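Short chain dehydrogenase/reductase (Acinetobacter baumannii, PDB 4IUY) is a short-chain dehydrogenase/reductase that probably catalyses an NAD(P)-dependent oxidation or reduction, although its substrate is not established. Local coordinates at residues S69-K72 / G76-V79; G34-L39 / L61-E66; D117-R120 / Y124-E127. All coordinates share one frame; numbering follows the deposited sequence.

Contact 1: S69-K72 / G76-V79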
ATOM      1  N   SER D  69     -23.178 -28.040 -21.862  1.00 50.26           N
ATOM      2  CA  SER D  69     -23.823 -28.267 -23.157  1.00 59.06           C
ATOM      3  C   SER D  69     -23.694 -27.083 -24.088  1.00 58.96           C
ATOM      4  O   SER D  69     -23.443 -27.273 -25.280  1.00 52.53           O
ATOM      5  CB  SER D  69     -25.300 -28.610 -22.999  1.00 58.43           C
ATOM      6  OG  SER D  69     -25.440 -29.817 -22.298  1.00 61.32           O
ATOM      7  N   HIS D  70     -23.924 -25.882 -23.560  1.00 50.03           N
ATOM      8  CA  HIS D  70     -23.812 -24.674 -24.364  1.00 75.78           C
ATOM      9  C   HIS D  70     -22.423 -24.590 -24.961  1.00 48.80           C
ATOM     10  O   HIS D  70     -22.255 -24.400 -26.148  1.00 60.40           O
ATOM     11  CB  HIS D  70     -24.112 -23.408 -23.538  1.00 48.77           C
ATOM     12  CG  HIS D  70     -25.562 -23.192 -23.255  1.00 57.69           C
ATOM     13  ND1 HIS D  70     -26.551 -23.398 -24.202  1.00 51.35           N
ATOM     14  CD2 HIS D  70     -26.195 -22.785 -22.128  1.00 49.76           C
ATOM     15  CE1 HIS D  70     -27.729 -23.122 -23.666  1.00 63.77           C
ATOM     16  NE2 HIS D  70     -27.541 -22.739 -22.411  1.00 62.18           N
ATOM     17  N   ILE D  71     -21.439 -24.811 -24.111  1.00 47.79           N
ATOM     18  CA  ILE D  71     -20.028 -24.680 -24.464  1.00 47.01           C
ATOM     19  C   ILE D  71     -19.561 -25.743 -25.471  1.00 48.28           C
ATOM     20  O   ILE D  71     -18.874 -25.413 -26.442  1.00 48.00           O
ATOM     21  CB  ILE D  71     -19.140 -24.708 -23.202  1.00 47.93           C
ATOM     22  CG1 ILE D  71     -19.367 -23.434 -22.388  1.00 44.86           C
ATOM     23  CG2 ILE D  71     -17.672 -24.914 -23.578  1.00 45.47           C
ATOM     24  CD1 ILE D  71     -18.353 -23.199 -21.304  1.00 43.68           C
ATOM     25  N   LYS D  72     -19.930 -26.997 -25.245  1.00 48.90           N
ATOM     26  CA  LYS D  72     -19.588 -28.022 -26.208  1.00 53.84           C
ATOM     27  C   LYS D  72     -20.216 -27.697 -27.568  1.00 52.86           C
ATOM     28  O   LYS D  72     -19.532 -27.693 -28.582  1.00 57.27           O
ATOM     29  CB  LYS D  72     -20.051 -29.407 -25.713  1.00 51.08           C
ATOM     30  CG  LYS D  72     -19.236 -29.913 -24.534  1.00 50.48           C
ATOM     31  CD  LYS D  72     -19.910 -31.051 -23.826  1.00 61.79           C
ATOM     32  CE  LYS D  72     -19.726 -32.341 -24.589  1.00 73.38           C
ATOM     33  NZ  LYS D  72     -18.276 -32.630 -24.663  1.00 81.48           N
ATOM     34  N   GLY D  76     -17.162 -25.882 -29.326  1.00 49.59           N
ATOM     35  CA  GLY D  76     -16.514 -27.126 -29.697  1.00 50.49           C
ATOM     36  C   GLY D  76     -15.226 -27.456 -28.954  1.00 60.19           C
ATOM     37  O   GLY D  76     -14.391 -28.189 -29.471  1.00 57.90           O
ATOM     38  N   VAL D  77     -15.060 -26.925 -27.745  1.00 50.55           N
ATOM     39  CA  VAL D  77     -13.903 -27.249 -26.906  1.00 50.00           C
ATOM     40  C   VAL D  77     -14.179 -28.429 -25.949  1.00 54.32           C
ATOM     41  O   VAL D  77     -15.323 -28.807 -25.728  1.00 48.73           O
ATOM     42  CB  VAL D  77     -13.465 -26.002 -26.091  1.00 47.44           C
ATOM     43  CG1 VAL D  77     -13.192 -24.853 -27.032  1.00 46.26           C
ATOM     44  CG2 VAL D  77     -14.538 -25.612 -25.093  1.00 45.73           C
ATOM     45  N   GLN D  78     -13.127 -29.000 -25.371  1.00 55.68           N
ATOM     46  CA  GLN D  78     -13.273 -30.024 -24.336  1.00 48.64           C
ATOM     47  C   GLN D  78     -13.833 -29.430 -23.038  1.00 51.43           C
ATOM     48  O   GLN D  78     -13.428 -28.322 -22.623  1.00 46.27           O
ATOM     49  CB  GLN D  78     -11.920 -30.681 -24.053  1.00 52.34           C
ATOM     50  CG  GLN D  78     -11.355 -31.414 -25.253  1.00 56.66           C
ATOM     51  CD  GLN D  78     -12.345 -32.439 -25.760  1.00 75.65           C
ATOM     52  OE1 GLN D  78     -12.930 -32.272 -26.843  1.00 71.24           O
ATOM     53  NE2 GLN D  78     -12.560 -33.502 -24.972  1.00 84.44           N
ATOM     54  N   VAL D  79     -14.789 -30.124 -22.417  1.00 49.14           N
ATOM     55  CA  VAL D  79     -15.296 -29.699 -21.103  1.00 51.10           C
ATOM     56  C   VAL D  79     -15.320 -30.874 -20.125  1.00 49.41           C
ATOM     57  O   VAL D  79     -15.891 -31.910 -20.402  1.00 62.72           O
ATOM     58  CB  VAL D  79     -16.725 -29.116 -21.168  1.00 49.64           C
ATOM     59  CG1 VAL D  79     -17.131 -28.591 -19.817  1.00 46.42           C
ATOM     60  CG2 VAL D  79     -16.809 -28.011 -22.171  1.00 46.70           C
TER
HETATM   61  O   HOH W   1     -15.596 -32.768 -23.447  1.00 52.28           O
HETATM   62  O   HOH W   2     -18.363 -32.765 -21.579  1.00 58.78           O
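Ile71 and Lys72, near the end of helix 65-75, pack against the chain that leaves it. The CG2 branch of Ile71 does most of the touching: it lies 3.5 Å from Val79 CG2 and 3.6 Å from Val77 CG2. It touches both valines because Ile71 CG1 is turned beside the backbone N (chi1 -69°), leaving CG2 anti to that N. Val79 crosses Ile71 at about a right angle, and its CG2 also meets Lys72 CG at 3.9 Å.

Gly76 is where the chain leaves the helix, at phi +64°, a value that favours glycine. Its N-H is shared by two weak bonds, to Lys72 O at 3.1 Å and to Ile71 O at 3.4 Å.

Lys72 bends at its last two torsions, which brings NZ over the start of the next strand. Two waters accept from Lys72 NZ, one of them weakly. That one also accepts from Val79 N, and the other donates to Val79 O at 2.9 Å.

This is the helix-to-strand half of a Rossmann beta-alpha-beta crossover. Gln78 N donates to Asn53 OD1, and Gln78 makes a backbone hydrogen bond with Ile54 of strand 53-58. Ile71 and Val77 also pack on helix 38-49, at Ala44 and Ala48, and strand 79-83 is outermost within the chain.

Contact 2: G34-L39 / L61-E66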
ATOM      1  N   GLY D  34     -15.534 -22.648  -8.361  1.00 52.69           N
ATOM      2  CA  GLY D  34     -16.683 -21.789  -8.167  1.00 49.81           C
ATOM      3  C   GLY D  34     -17.405 -21.511  -9.480  1.00 51.51           C
ATOM      4  O   GLY D  34     -17.946 -20.431  -9.675  1.00 53.50           O
ATOM      5  N   ALA D  35     -17.419 -22.491 -10.379  1.00 44.73           N
ATOM      6  CA  ALA D  35     -17.936 -22.284 -11.730  1.00 42.72           C
ATOM      7  C   ALA D  35     -19.445 -22.070 -11.797  1.00 47.15           C
ATOM      8  O   ALA D  35     -19.963 -21.616 -12.815  1.00 45.15           O
ATOM      9  CB  ALA D  35     -17.546 -23.432 -12.628  1.00 41.23           C
ATOM     10  N   SER D  36     -20.152 -22.359 -10.712  1.00 50.41           N
ATOM     11  CA  SER D  36     -21.602 -22.311 -10.778  1.00 48.17           C
ATOM     12  C   SER D  36     -22.199 -20.911 -10.632  1.00 52.90           C
ATOM     13  O   SER D  36     -23.358 -20.713 -10.988  1.00 43.85           O
ATOM     14  CB  SER D  36     -22.220 -23.257  -9.751  1.00 51.29           C
ATOM     15  OG  SER D  36     -21.871 -22.847  -8.445  1.00 59.50           O
ATOM     16  N   SER D  37     -21.412 -19.945 -10.152  1.00 41.80           N
ATOM     17  CA  SER D  37     -21.878 -18.549 -10.089  1.00 41.58           C
ATOM     18  C   SER D  37     -21.954 -17.933 -11.491  1.00 41.42           C
ATOM     19  O   SER D  37     -21.363 -18.466 -12.432  1.00 41.94           O
ATOM     20  CB  SER D  37     -20.932 -17.699  -9.256  1.00 40.49           C
ATOM     21  OG  SER D  37     -19.710 -17.543  -9.951  1.00 44.64           O
ATOM     22  N   GLY D  38     -22.663 -16.809 -11.618  1.00 41.69           N
ATOM     23  CA  GLY D  38     -22.704 -16.062 -12.865  1.00 41.64           C
ATOM     24  C   GLY D  38     -21.305 -15.710 -13.369  1.00 59.66           C
ATOM     25  O   GLY D  38     -21.039 -15.791 -14.565  1.00 40.42           O
ATOM     26  N   LEU D  39     -20.419 -15.284 -12.467  1.00 39.49           N
ATOM     27  CA  LEU D  39     -19.041 -14.956 -12.836  1.00 59.31           C
ATOM     28  C   LEU D  39     -18.300 -16.191 -13.318  1.00 52.32           C
ATOM     29  O   LEU D  39     -17.595 -16.148 -14.326  1.00 46.10           O
ATOM     30  CB  LEU D  39     -18.277 -14.321 -11.666  1.00 37.67           C
ATOM     31  CG  LEU D  39     -16.820 -14.001 -11.999  1.00 57.35           C
ATOM     32  CD1 LEU D  39     -16.744 -13.054 -13.212  1.00 38.25           C
ATOM     33  CD2 LEU D  39     -16.067 -13.451 -10.796  1.00 49.95           C
ATOM     34  N   LEU D  61     -23.132 -30.544  -9.026  1.00 57.47           N
ATOM     35  CA  LEU D  61     -22.882 -30.872 -10.421  1.00 67.73           C
ATOM     36  C   LEU D  61     -24.029 -30.441 -11.343  1.00 74.82           C
ATOM     37  O   LEU D  61     -23.803 -30.079 -12.501  1.00 70.83           O
ATOM     38  CB  LEU D  61     -22.644 -32.387 -10.530  1.00 70.90           C
ATOM     39  CG  LEU D  61     -22.012 -32.985 -11.780  1.00 69.80           C
ATOM     40  CD1 LEU D  61     -20.582 -32.517 -11.849  1.00 66.29           C
ATOM     41  CD2 LEU D  61     -22.072 -34.509 -11.732  1.00 74.27           C
ATOM     42  N   GLU D  62     -25.256 -30.499 -10.825  1.00 72.17           N
ATOM     43  CA  GLU D  62     -26.445 -30.202 -11.618  1.00 72.69           C
ATOM     44  C   GLU D  62     -26.455 -28.736 -12.075  1.00 65.21           C
ATOM     45  O   GLU D  62     -27.002 -28.411 -13.131  1.00 59.06           O
ATOM     46  CB  GLU D  62     -27.745 -30.609 -10.892  1.00 84.18           C
ATOM     47  CG  GLU D  62     -28.049 -29.921  -9.559  1.00 98.45           C
ATOM     48  CD  GLU D  62     -27.408 -30.604  -8.354  1.00108.31           C
ATOM     49  OE1 GLU D  62     -26.558 -31.501  -8.539  1.00110.17           O
ATOM     50  OE2 GLU D  62     -27.781 -30.256  -7.212  1.00112.72           O
ATOM     51  N   ARG D  63     -25.857 -27.856 -11.275  1.00 67.75           N
ATOM     52  CA  ARG D  63     -25.725 -26.433 -11.626  1.00 62.13           C
ATOM     53  C   ARG D  63     -24.770 -26.177 -12.817  1.00 58.02           C
ATOM     54  O   ARG D  63     -24.675 -25.058 -13.302  1.00 58.56           O
ATOM     55  CB  ARG D  63     -25.275 -25.615 -10.416  1.00 65.04           C
ATOM     56  CG  ARG D  63     -26.163 -25.727  -9.178  1.00 84.10           C
ATOM     57  CD  ARG D  63     -25.611 -24.849  -8.037  1.00100.38           C
ATOM     58  NE  ARG D  63     -26.159 -25.204  -6.725  1.00111.87           N
ATOM     59  CZ  ARG D  63     -27.232 -24.650  -6.170  1.00113.00           C
ATOM     60  NH1 ARG D  63     -27.883 -23.680  -6.797  1.00120.93           N
ATOM     61  NH2 ARG D  63     -27.644 -25.059  -4.974  1.00102.47           N
ATOM     62  N   LEU D  64     -23.964 -27.169 -13.183  1.00 62.17           N
ATOM     63  CA  LEU D  64     -23.018 -27.054 -14.301  1.00 58.73           C
ATOM     64  C   LEU D  64     -23.527 -27.565 -15.658  1.00 53.14           C
ATOM     65  O   LEU D  64     -22.929 -27.286 -16.692  1.00 54.86           O
ATOM     66  CB  LEU D  64     -21.701 -27.769 -13.968  1.00 54.04           C
ATOM     67  CG  LEU D  64     -20.936 -27.153 -12.789  1.00 54.99           C
ATOM     68  CD1 LEU D  64     -19.571 -27.830 -12.646  1.00 52.79           C
ATOM     69  CD2 LEU D  64     -20.825 -25.589 -12.821  1.00 47.09           C
ATOM     70  N   LYS D  65     -24.595 -28.353 -15.656  1.00 54.24           N
ATOM     71  CA  LYS D  65     -24.980 -29.104 -16.855  1.00 57.58           C
ATOM     72  C   LYS D  65     -25.379 -28.253 -18.058  1.00 55.97           C
ATOM     73  O   LYS D  65     -24.968 -28.588 -19.176  1.00 57.47           O
ATOM     74  CB  LYS D  65     -26.143 -30.068 -16.540  1.00 60.04           C
ATOM     75  CG  LYS D  65     -25.834 -31.150 -15.526  1.00 65.81           C
ATOM     76  CD  LYS D  65     -24.705 -32.072 -15.924  1.00 77.38           C
ATOM     77  CE  LYS D  65     -24.625 -33.232 -14.926  1.00 80.25           C
ATOM     78  NZ  LYS D  65     -23.543 -34.227 -15.211  1.00 80.62           N
ATOM     79  N   GLU D  66     -26.156 -27.178 -17.871  1.00 51.12           N
ATOM     80  CA  GLU D  66     -26.494 -26.330 -19.032  1.00 64.99           C
ATOM     81  C   GLU D  66     -25.264 -25.744 -19.696  1.00 51.82           C
ATOM     82  O   GLU D  66     -25.157 -25.759 -20.923  1.00 52.06           O
ATOM     83  CB  GLU D  66     -27.401 -25.133 -18.730  1.00 51.19           C
ATOM     84  CG  GLU D  66     -28.750 -25.339 -18.185  1.00 81.55           C
ATOM     85  CD  GLU D  66     -29.539 -24.029 -18.233  1.00 79.49           C
ATOM     86  OE1 GLU D  66     -29.088 -23.067 -18.902  1.00 61.27           O
ATOM     87  OE2 GLU D  66     -30.590 -23.944 -17.574  1.00 89.69           O
TER
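Leu64 reaches the turn of residues 34-37 with CD2, because CG lies beside its backbone N (chi1 -64°) and CD1 is extended (chi2 -173°). Ser36, on the turn, makes its contact through CB.

The 34-39 segment is part of the glycine-rich TGxxxGxG loop of classical short-chain dehydrogenases. This loop joins the first strand of the Rossmann fold to its first helix. In relatives it wraps the dinucleotide cofactor; the present structure is the apo form. Residues 61-66 belong to the N-terminal end of the region of helix 65-75.

The contact is small and apolar, with no hydrogen bond across it. Leu64 CD2 is 3.9 Å from Ala35 CB, and it also lies against the backbone at Ala35 C and Ser36 N. It therefore covers the peptide link of the turn as well as the methyl group. Behind it, Ala35 and Leu64 both touch Ile56 of strand 53-58, so one hydrophobic patch joins the turn, the strand and this end of helix 65-75. Ala35 also has a backbone hydrogen bond with Cys57, and its O accepts from His41 ND1.

Gly34 to Ser37 form a type I beta turn, and Gly34 has positive phi. Ser37 is the N-cap of helix 38-49, where its OG bonds to Gly40 N. On the opposing segment, Leu64 N bonds to Leu61 O at 3.0 Å, within a helical curl in residues 61-64.

Arg63 lies nearer the surface. Its chain is extended from CG to NE. Arg63 CB and CD both lie against the same side of Ser36 CB, at 3.9 Å and 4.1 Å respectively.

Contact 3: D117-R120 / Y124-E127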
ATOM      1  N   ASP D 117     -21.461 -12.812   3.644  1.00 57.10           N
ATOM      2  CA  ASP D 117     -22.669 -12.662   4.428  1.00 49.79           C
ATOM      3  C   ASP D 117     -22.708 -11.181   4.765  1.00 52.88           C
ATOM      4  O   ASP D 117     -21.852 -10.420   4.329  1.00 51.31           O
ATOM      5  CB  ASP D 117     -22.598 -13.507   5.706  1.00 47.35           C
ATOM      6  CG  ASP D 117     -23.978 -13.882   6.246  1.00 59.43           C
ATOM      7  OD1 ASP D 117     -24.980 -13.200   5.917  1.00 57.67           O
ATOM      8  OD2 ASP D 117     -24.060 -14.843   7.037  1.00 64.11           O
ATOM      9  N   THR D 118     -23.720 -10.773   5.505  1.00 60.69           N
ATOM     10  CA  THR D 118     -23.807  -9.422   6.019  1.00 61.04           C
ATOM     11  C   THR D 118     -24.232  -9.515   7.460  1.00 54.93           C
ATOM     12  O   THR D 118     -25.352  -9.918   7.750  1.00 51.90           O
ATOM     13  CB  THR D 118     -24.819  -8.574   5.250  1.00 61.40           C
ATOM     14  OG1 THR D 118     -24.448  -8.544   3.867  1.00 60.46           O
ATOM     15  CG2 THR D 118     -24.817  -7.158   5.793  1.00 53.21           C
ATOM     16  N   LYS D 119     -23.316  -9.196   8.361  1.00 55.66           N
ATOM     17  CA  LYS D 119     -23.589  -9.237   9.786  1.00 55.58           C
ATOM     18  C   LYS D 119     -22.784  -8.157  10.451  1.00 54.29           C
ATOM     19  O   LYS D 119     -21.691  -7.841  10.006  1.00 53.99           O
ATOM     20  CB  LYS D 119     -23.181 -10.580  10.403  1.00 53.01           C
ATOM     21  CG  LYS D 119     -24.042 -11.761  10.022  1.00 53.54           C
ATOM     22  CD  LYS D 119     -23.703 -12.923  10.925  1.00 56.45           C
ATOM     23  CE  LYS D 119     -24.527 -14.132  10.594  1.00 53.74           C
ATOM     24  NZ  LYS D 119     -24.458 -15.085  11.735  1.00 59.16           N
ATOM     25  N   ARG D 120     -23.321  -7.618  11.533  1.00 50.36           N
ATOM     26  CA  ARG D 120     -22.588  -6.693  12.367  1.00 56.07           C
ATOM     27  C   ARG D 120     -21.288  -7.356  12.817  1.00 58.49           C
ATOM     28  O   ARG D 120     -21.188  -8.596  12.852  1.00 49.16           O
ATOM     29  CB  ARG D 120     -23.448  -6.297  13.566  1.00 54.75           C
ATOM     30  CG  ARG D 120     -24.726  -5.612  13.119  1.00 56.44           C
ATOM     31  CD  ARG D 120     -25.392  -4.810  14.219  1.00 58.61           C
ATOM     32  NE  ARG D 120     -26.460  -5.638  14.722  1.00 60.38           N
ATOM     33  CZ  ARG D 120     -27.730  -5.501  14.388  1.00 68.59           C
ATOM     34  NH1 ARG D 120     -28.115  -4.521  13.578  1.00 77.37           N
ATOM     35  NH2 ARG D 120     -28.610  -6.339  14.883  1.00 60.91           N
ATOM     36  N   TYR D 124     -21.037 -11.957  13.922  1.00 50.72           N
ATOM     37  CA  TYR D 124     -20.384 -13.064  13.229  1.00 53.48           C
ATOM     38  C   TYR D 124     -19.903 -14.133  14.227  1.00 55.44           C
ATOM     39  O   TYR D 124     -19.236 -13.809  15.215  1.00 52.56           O
ATOM     40  CB  TYR D 124     -19.193 -12.547  12.421  1.00 47.66           C
ATOM     41  CG  TYR D 124     -19.509 -12.060  11.042  1.00 64.64           C
ATOM     42  CD1 TYR D 124     -19.872 -12.964  10.038  1.00 46.35           C
ATOM     43  CD2 TYR D 124     -19.419 -10.701  10.723  1.00 45.87           C
ATOM     44  CE1 TYR D 124     -20.151 -12.535   8.758  1.00 48.10           C
ATOM     45  CE2 TYR D 124     -19.697 -10.256   9.442  1.00 45.02           C
ATOM     46  CZ  TYR D 124     -20.063 -11.183   8.460  1.00 49.72           C
ATOM     47  OH  TYR D 124     -20.353 -10.780   7.179  1.00 46.84           O
ATOM     48  N   ASN D 125     -20.218 -15.401  13.967  1.00 56.53           N
ATOM     49  CA  ASN D 125     -19.738 -16.479  14.837  1.00 59.95           C
ATOM     50  C   ASN D 125     -18.639 -17.360  14.222  1.00 58.57           C
ATOM     51  O   ASN D 125     -18.244 -17.175  13.053  1.00 51.86           O
ATOM     52  CB  ASN D 125     -20.890 -17.344  15.353  1.00 54.54           C
ATOM     53  CG  ASN D 125     -21.680 -18.011  14.236  1.00 56.82           C
ATOM     54  OD1 ASN D 125     -21.118 -18.597  13.310  1.00 54.39           O
ATOM     55  ND2 ASN D 125     -23.004 -17.915  14.320  1.00 61.62           N
ATOM     56  N   ASP D 126     -18.169 -18.318  15.024  1.00 52.30           N
ATOM     57  CA  ASP D 126     -17.089 -19.218  14.637  1.00 51.66           C
ATOM     58  C   ASP D 126     -17.459 -19.994  13.366  1.00 51.19           C
ATOM     59  O   ASP D 126     -16.604 -20.249  12.511  1.00 57.54           O
ATOM     60  CB  ASP D 126     -16.743 -20.210  15.767  1.00 58.05           C
ATOM     61  CG  ASP D 126     -16.049 -19.555  16.974  1.00 60.06           C
ATOM     62  OD1 ASP D 126     -15.438 -18.480  16.839  1.00 55.26           O
ATOM     63  OD2 ASP D 126     -16.081 -20.155  18.070  1.00 72.60           O
ATOM     64  N   GLU D 127     -18.735 -20.351  13.237  1.00 52.35           N
ATOM     65  CA  GLU D 127     -19.200 -21.102  12.071  1.00 53.60           C
ATOM     66  C   GLU D 127     -19.167 -20.219  10.822  1.00 55.50           C
ATOM     67  O   GLU D 127     -18.701 -20.655   9.754  1.00 49.21           O
ATOM     68  CB  GLU D 127     -20.595 -21.694  12.306  1.00 56.87           C
ATOM     69  CG  GLU D 127     -20.654 -22.743  13.437  1.00 74.93           C
ATOM     70  CD  GLU D 127     -20.491 -22.127  14.846  1.00 87.91           C
ATOM     71  OE1 GLU D 127     -21.222 -21.160  15.177  1.00 87.15           O
ATOM     72  OE2 GLU D 127     -19.607 -22.585  15.612  1.00 88.59           O
TER
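Where the loop after strand 108-111 turns into helix 126-153, whose N-cap is Asn125, Lys119 packs over the face of Tyr124. Lys119 CB stands over the centre of the Tyr124 ring, 3.6 Å from the centroid and 10° off the normal. This is a CH-pi contact. Beyond CB the lysine runs extended across the ring, with Lys119 CD 3.9 Å from Tyr124 CD1. That course carries NZ past the ring to a salt bridge with Asp128, in the first turn of the helix, whose N also donates to the capping Asn125 OD1.

The backbone of 117-120 bends round the tyrosine. Lys119 O comes within 3.2 Å of Tyr124 CE2, and Arg120 O is 3.5 Å from Tyr124 CD2. At the far end of the ring, Asp117 O lies 3.2 Å from Tyr124 OH, with Asp117 CB also close by. Asp117 OD1 turns back to Thr118 N, a 2.8 Å bond that reaches the anti side of the carboxylate, 30° out of its plane.

Tyr124 OH is hydrogen-bonded to Gly174 O, Lys119 makes a backbone hydrogen bond with Gly174, and helix 176-196 packs beside the tyrosine through Ser176 and Pro177. Helix 126-153 begins at a subunit interface: Asp126 forms a salt bridge with Arg89 of the second subunit, and Tyr124 packs on Trp141 of that second subunit.

In the fold
The chain closes contact 2 first, then contact 1, then contact 3. Contacts 1 and 2 adjoin in sequence and share helix 65-75. Contact 2 lies toward its N-terminal end and contact 1 near its C-terminal end, with centres about 14 Å apart. Both pack helix 65-75, or the chain beside it, against neighbouring parts of the Rossmann fold. Contact 3 lies across the chain's centre from contact 1; its centre is about 39 Å from that of contact 1 and about 26 Å from that of contact 2. Contact 2 holds the glycine-rich loop that in relatives wraps the cofactor, while contact 3 lies at a subunit interface. Contacts 1 and 2 touch no other chain of the assembly.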